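Local structure of GP37 (Pseudomonas phage phikz, 5FT0) at residues S16-L21 with G215-V220; S146-G151 with Q202-T207. The protein probably inhibits the host ribonuclease RNase E, and with it the bacterial RNA degradosome, during phage infection. All coordinates share one frame; numbering follows the deposited sequence.

Interaction 1 (S16-L21 with G215-V220); sequences SKLDGL and GCHPDV
Lys-17 reaches across to the turn at His-217 to Val-220, touching it with CB, CD, CE and NZ. Its CB lies 3.8 Å from NE2 of the His-217 ring, approaching obliquely. CG stands beside the backbone N, anti to the carbonyl carbon (chi1 -69°), and from there the chain runs extended. CD passes CG of Pro-218 at 4.1 Å, the two side chains sliding by in opposite directions, and CE lies 3.7 Å from OD2 of Asp-219. The ammonium group then meets the carboxylate crosswise in a salt bridge: NZ is 2.8 Å from OD1, on its syn lone pair, and makes a second, weak bond to OD2.

The acceptor sits on a type I beta turn, His-217 to Val-220, that links the antiparallel strands 206-217 and 220-232, while Lys-17 belongs to the loop that follows helix 8-15. Inside this hairpin turn the backbone N of Asp-219 donates to ND1 of His-217 over 3.1 Å, tilted 21° from the ring plane. NE2 of the same ring is hydrogen-bonded to the carbonyl of Ala-14 in helix 8-15, and both ring nitrogens are thereby engaged. Lys-17 is exposed, whereas Leu-18 and His-217 are buried: CD2 of Leu-18 abuts the ring edge at CD2 of His-217, 3.9 Å away, and both side chains also rest on Ile-79 of helix 67-82.

Interaction 2 (S146-G151 with Q202-T207); sequences SSSYQG and QFIDRT
Tyr-149 and Gln-202 pack side by side, their side chains pointing the same way on one face of the sheet. CB of Gln-202 sits over a face of the tyrosine ring, 3.7 Å from its centroid in a CH-pi contact. CG of Gln-202, anti to its backbone N (chi1 -175°), lies by CZ and OH of the tyrosine, 3.3 Å from OH; the chain bends at chi2, and NE2 donates to the carbonyl O of Phe-203. Beneath this pair the backbones are joined. Gln-202 N donates to Tyr-149 O over 2.8 Å, whereas Gln-202 O receives two N-H groups, a bent bond of 2.7 Å from Ser-148 N and a weak one from Tyr-149 N.

The buried Phe-203 ring has a partner over each face. CB of Ser-147 lies over one, 3.8 Å from the centroid, and NH2 of Arg-206 stands above the centre of the other; Ser-146 O comes to the ring edge. The hydroxyls of Ser-146 and Ser-147 turn back to carbonyls of helix 140-146, to Lys-142 and Leu-143 respectively.

Toward solvent the contact thins out. OG of the exposed Ser-148 comes no nearer than 3.6 Å to N of Ile-204, and that N-H is instead taken up by a water, which also makes a weak bond to Ser-146 O. Beyond the contact, OD1 of Asp-205 forms a salt bridge with Arg-206, while OD2 bonds to His-252 of the second subunit. The two N-H groups on Gln-202 O mark a classic beta bulge, Ser-148 and Tyr-149 both facing Gln-202, where the short outer strand 149-151 joins the seven-stranded antiparallel sheet.

Both contacts use strand 206-217 of the seven-stranded antiparallel sheet, on opposite sides of the centre of the chain. In interaction 2 the second segment runs into the start of 206-217, while 149-151 pairs with the end of strand 197-202; interaction 1 includes the end of 206-217. Their centres lie 35 Å apart, with about 20 Å between nearest atoms. In sequence the order is 16-21, 146-151, 202-207, 215-220, which places interaction 2 wholly within the span bridged by interaction 1. The latter ties the loop after helix 8-15 to the hairpin, where the side chain of His-217 is about 11 Å from a bound arginine. The same strand spans the sheet between the two regions.

Interaction 1 (S16-L21 with G215-V220)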
loop_
_atom_site.group_PDB
_atom_site.type_symbol
_atom_site.label_atom_id
_atom_site.label_comp_id
_atom_site.label_asym_id
_atom_site.label_seq_id
_atom_site.Cartn_x
_atom_site.Cartn_y
_atom_site.Cartn_z
ATOM N N SER A 16 5.402 26.673 17.914
ATOM C CA SER A 16 5.221 28.117 17.829
ATOM C C SER A 16 6.540 28.878 17.828
ATOM O O SER A 16 6.553 30.059 17.466
ATOM C CB SER A 16 4.343 28.608 18.983
ATOM O OG SER A 16 5.019 28.482 20.224
ATOM N N LYS A 17 7.641 28.243 18.225
ATOM C CA LYS A 17 8.942 28.894 18.154
ATOM C C LYS A 17 9.539 28.862 16.755
ATOM O O LYS A 17 10.544 29.538 16.513
ATOM C CB LYS A 17 9.901 28.251 19.160
ATOM C CG LYS A 17 9.527 28.558 20.602
ATOM C CD LYS A 17 10.167 27.610 21.598
ATOM C CE LYS A 17 9.578 27.839 22.987
ATOM N NZ LYS A 17 10.116 26.889 23.996
ATOM N N LEU A 18 8.942 28.111 15.832
ATOM C CA LEU A 18 9.417 28.063 14.455
ATOM C C LEU A 18 8.944 29.300 13.702
ATOM O O LEU A 18 7.738 29.562 13.618
ATOM C CB LEU A 18 8.923 26.798 13.758
ATOM C CG LEU A 18 9.544 25.467 14.186
ATOM C CD1 LEU A 18 8.925 24.321 13.404
ATOM C CD2 LEU A 18 11.048 25.497 13.988
ATOM N N ASP A 19 9.896 30.058 13.157
ATOM C CA ASP A 19 9.573 31.173 12.275
ATOM C C ASP A 19 8.727 30.713 11.095
ATOM O O ASP A 19 8.980 29.662 10.500
ATOM C CB ASP A 19 10.857 31.820 11.758
ATOM C CG ASP A 19 11.290 33.007 12.586
ATOM O OD1 ASP A 19 10.982 33.050 13.798
ATOM O OD2 ASP A 19 11.945 33.900 12.012
ATOM N N GLY A 20 7.721 31.516 10.753
ATOM C CA GLY A 20 6.938 31.300 9.555
ATOM C C GLY A 20 5.983 30.127 9.589
ATOM O O GLY A 20 5.350 29.841 8.564
ATOM N N LEU A 21 5.849 29.441 10.718
ATOM C CA LEU A 21 4.904 28.338 10.839
ATOM C C LEU A 21 3.576 28.876 11.354
ATOM O O LEU A 21 3.513 29.444 12.449
ATOM C CB LEU A 21 5.441 27.251 11.769
ATOM C CG LEU A 21 4.519 26.041 11.940
ATOM C CD1 LEU A 21 4.183 25.424 10.587
ATOM C CD2 LEU A 21 5.148 25.002 12.859
ATOM N N GLY A 215 19.493 21.711 12.740
ATOM C CA GLY A 215 18.894 22.948 13.196
ATOM C C GLY A 215 18.909 23.068 14.706
ATOM O O GLY A 215 18.765 22.080 15.427
ATOM N N CYS A 216 19.074 24.300 15.178
ATOM C CA CYS A 216 19.002 24.605 16.598
ATOM C C CYS A 216 17.588 25.046 16.955
ATOM O O CYS A 216 17.034 25.949 16.321
ATOM C CB CYS A 216 20.006 25.698 16.962
ATOM S SG CYS A 216 20.080 26.097 18.719
ATOM N N HIS A 217 17.010 24.404 17.965
ATOM C CA HIS A 217 15.687 24.732 18.464
ATOM C C HIS A 217 15.740 24.770 19.985
ATOM O O HIS A 217 16.412 23.935 20.600
ATOM C CB HIS A 217 14.650 23.702 17.987
ATOM C CG HIS A 217 13.237 24.053 18.333
ATOM N ND1 HIS A 217 12.701 23.843 19.585
ATOM C CD2 HIS A 217 12.242 24.584 17.582
ATOM C CE1 HIS A 217 11.440 24.242 19.594
ATOM N NE2 HIS A 217 11.137 24.694 18.390
ATOM N N PRO A 218 15.053 25.724 20.616
ATOM C CA PRO A 218 15.213 25.907 22.070
ATOM C C PRO A 218 14.823 24.702 22.913
ATOM O O PRO A 218 15.301 24.590 24.048
ATOM C CB PRO A 218 14.306 27.109 22.372
ATOM C CG PRO A 218 14.192 27.835 21.077
ATOM C CD PRO A 218 14.225 26.782 20.011
ATOM N N ASP A 219 13.983 23.798 22.409
ATOM C CA ASP A 219 13.409 22.739 23.230
ATOM C C ASP A 219 14.044 21.373 23.005
ATOM O O ASP A 219 13.726 20.431 23.737
ATOM C CB ASP A 219 11.900 22.642 22.981
ATOM C CG ASP A 219 11.159 23.890 23.417
ATOM O OD1 ASP A 219 11.663 24.594 24.318
ATOM O OD2 ASP A 219 10.074 24.168 22.865
ATOM N N VAL A 220 14.927 21.233 22.017
ATOM C CA VAL A 220 15.509 19.942 21.679
ATOM C C VAL A 220 16.996 20.121 21.425
ATOM O O VAL A 220 17.480 21.228 21.174
ATOM C CB VAL A 220 14.836 19.299 20.444
ATOM C CG1 VAL A 220 13.377 18.970 20.733
ATOM C CG2 VAL A 220 14.961 20.216 19.243
#

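Interaction 2 (S146-G151 with Q202-T207)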
loop_
_atom_site.group_PDB
_atom_site.type_symbol
_atom_site.label_atom_id
_atom_site.label_comp_id
_atom_site.label_asym_id
_atom_site.label_seq_id
_atom_site.Cartn_x
_atom_site.Cartn_y
_atom_site.Cartn_z
ATOM N N SER A 146 26.003 -0.203 -0.468
ATOM C CA SER A 146 25.051 -0.623 -1.485
ATOM C C SER A 146 25.169 0.150 -2.793
ATOM O O SER A 146 24.470 -0.189 -3.752
ATOM C CB SER A 146 23.620 -0.493 -0.951
ATOM O OG SER A 146 23.314 0.851 -0.625
ATOM N N SER A 147 26.025 1.165 -2.865
ATOM C CA SER A 147 26.167 1.971 -4.068
ATOM C C SER A 147 27.468 1.637 -4.786
ATOM O O SER A 147 28.387 1.044 -4.216
ATOM C CB SER A 147 26.122 3.468 -3.741
ATOM O OG SER A 147 27.233 3.858 -2.951
ATOM N N SER A 148 27.530 2.032 -6.059
ATOM C CA SER A 148 28.737 1.810 -6.850
ATOM C C SER A 148 29.877 2.700 -6.369
ATOM O O SER A 148 30.972 2.213 -6.062
ATOM C CB SER A 148 28.445 2.058 -8.330
ATOM O OG SER A 148 27.429 1.188 -8.801
ATOM N N TYR A 149 29.638 4.006 -6.298
ATOM C CA TYR A 149 30.649 4.956 -5.854
ATOM C C TYR A 149 29.954 6.244 -5.438
ATOM O O TYR A 149 28.756 6.434 -5.670
ATOM C CB TYR A 149 31.687 5.218 -6.950
ATOM C CG TYR A 149 31.090 5.679 -8.259
ATOM C CD1 TYR A 149 30.668 4.760 -9.212
ATOM C CD2 TYR A 149 30.946 7.031 -8.545
ATOM C CE1 TYR A 149 30.119 5.173 -10.411
ATOM C CE2 TYR A 149 30.398 7.456 -9.743
ATOM C CZ TYR A 149 29.986 6.521 -10.671
ATOM O OH TYR A 149 29.438 6.932 -11.865
ATOM N N GLN A 150 30.723 7.132 -4.815
ATOM C CA GLN A 150 30.256 8.462 -4.460
ATOM C C GLN A 150 30.794 9.492 -5.444
ATOM O O GLN A 150 31.837 9.296 -6.074
ATOM C CB GLN A 150 30.690 8.845 -3.044
ATOM C CG GLN A 150 29.895 8.197 -1.929
ATOM C CD GLN A 150 29.872 9.055 -0.676
ATOM O OE1 GLN A 150 30.446 8.695 0.350
ATOM N NE2 GLN A 150 29.210 10.204 -0.761
ATOM N N GLY A 151 30.068 10.598 -5.569
ATOM C CA GLY A 151 30.518 11.723 -6.366
ATOM C C GLY A 151 30.500 13.000 -5.553
ATOM O O GLY A 151 30.225 12.961 -4.351
ATOM N N GLN A 202 26.113 7.115 -6.442
ATOM C CA GLN A 202 25.841 6.551 -7.754
ATOM C C GLN A 202 25.586 5.060 -7.601
ATOM O O GLN A 202 26.434 4.328 -7.081
ATOM C CB GLN A 202 26.999 6.798 -8.720
ATOM C CG GLN A 202 26.710 6.320 -10.136
ATOM C CD GLN A 202 25.589 7.100 -10.789
ATOM O OE1 GLN A 202 25.476 8.314 -10.604
ATOM N NE2 GLN A 202 24.746 6.408 -11.549
ATOM N N PHE A 203 24.415 4.622 -8.041
ATOM C CA PHE A 203 24.090 3.212 -8.151
ATOM C C PHE A 203 24.134 2.822 -9.623
ATOM O O PHE A 203 24.291 3.669 -10.507
ATOM C CB PHE A 203 22.715 2.922 -7.534
ATOM C CG PHE A 203 22.604 3.328 -6.090
ATOM C CD1 PHE A 203 22.336 4.645 -5.745
ATOM C CD2 PHE A 203 22.773 2.397 -5.080
ATOM C CE1 PHE A 203 22.238 5.027 -4.417
ATOM C CE2 PHE A 203 22.675 2.769 -3.749
ATOM C CZ PHE A 203 22.407 4.088 -3.417
ATOM N N ILE A 204 24.007 1.520 -9.886
ATOM C CA ILE A 204 24.037 1.067 -11.274
ATOM C C ILE A 204 22.859 1.631 -12.051
ATOM O O ILE A 204 22.983 1.939 -13.244
ATOM C CB ILE A 204 24.074 -0.472 -11.346
ATOM C CG1 ILE A 204 23.165 -1.088 -10.279
ATOM C CG2 ILE A 204 25.505 -0.980 -11.221
ATOM C CD1 ILE A 204 23.157 -2.603 -10.290
ATOM N N ASP A 205 21.712 1.809 -11.395
ATOM C CA ASP A 205 20.486 2.184 -12.084
ATOM C C ASP A 205 19.973 3.576 -11.727
ATOM O O ASP A 205 18.942 3.990 -12.269
ATOM C CB ASP A 205 19.390 1.143 -11.806
ATOM C CG ASP A 205 19.010 1.060 -10.335
ATOM O OD1 ASP A 205 19.750 1.601 -9.487
ATOM O OD2 ASP A 205 17.970 0.443 -10.025
ATOM N N ARG A 206 20.656 4.313 -10.854
ATOM C CA ARG A 206 20.131 5.606 -10.424
ATOM C C ARG A 206 21.217 6.395 -9.709
ATOM O O ARG A 206 22.240 5.845 -9.288
ATOM C CB ARG A 206 18.921 5.438 -9.499
ATOM C CG ARG A 206 19.289 4.870 -8.140
ATOM C CD ARG A 206 18.084 4.307 -7.405
ATOM N NE ARG A 206 18.428 3.943 -6.036
ATOM C CZ ARG A 206 19.001 2.796 -5.686
ATOM N NH1 ARG A 206 19.293 1.889 -6.605
ATOM N NH2 ARG A 206 19.279 2.556 -4.412
ATOM N N THR A 207 20.968 7.696 -9.566
ATOM C CA THR A 207 21.780 8.587 -8.750
ATOM C C THR A 207 20.902 9.180 -7.658
ATOM O O THR A 207 19.802 9.666 -7.940
ATOM C CB THR A 207 22.400 9.713 -9.585
ATOM O OG1 THR A 207 23.225 9.157 -10.615
ATOM C CG2 THR A 207 23.242 10.631 -8.702
HETATM O O HOH W 1 24.201 -0.182 -7.205
#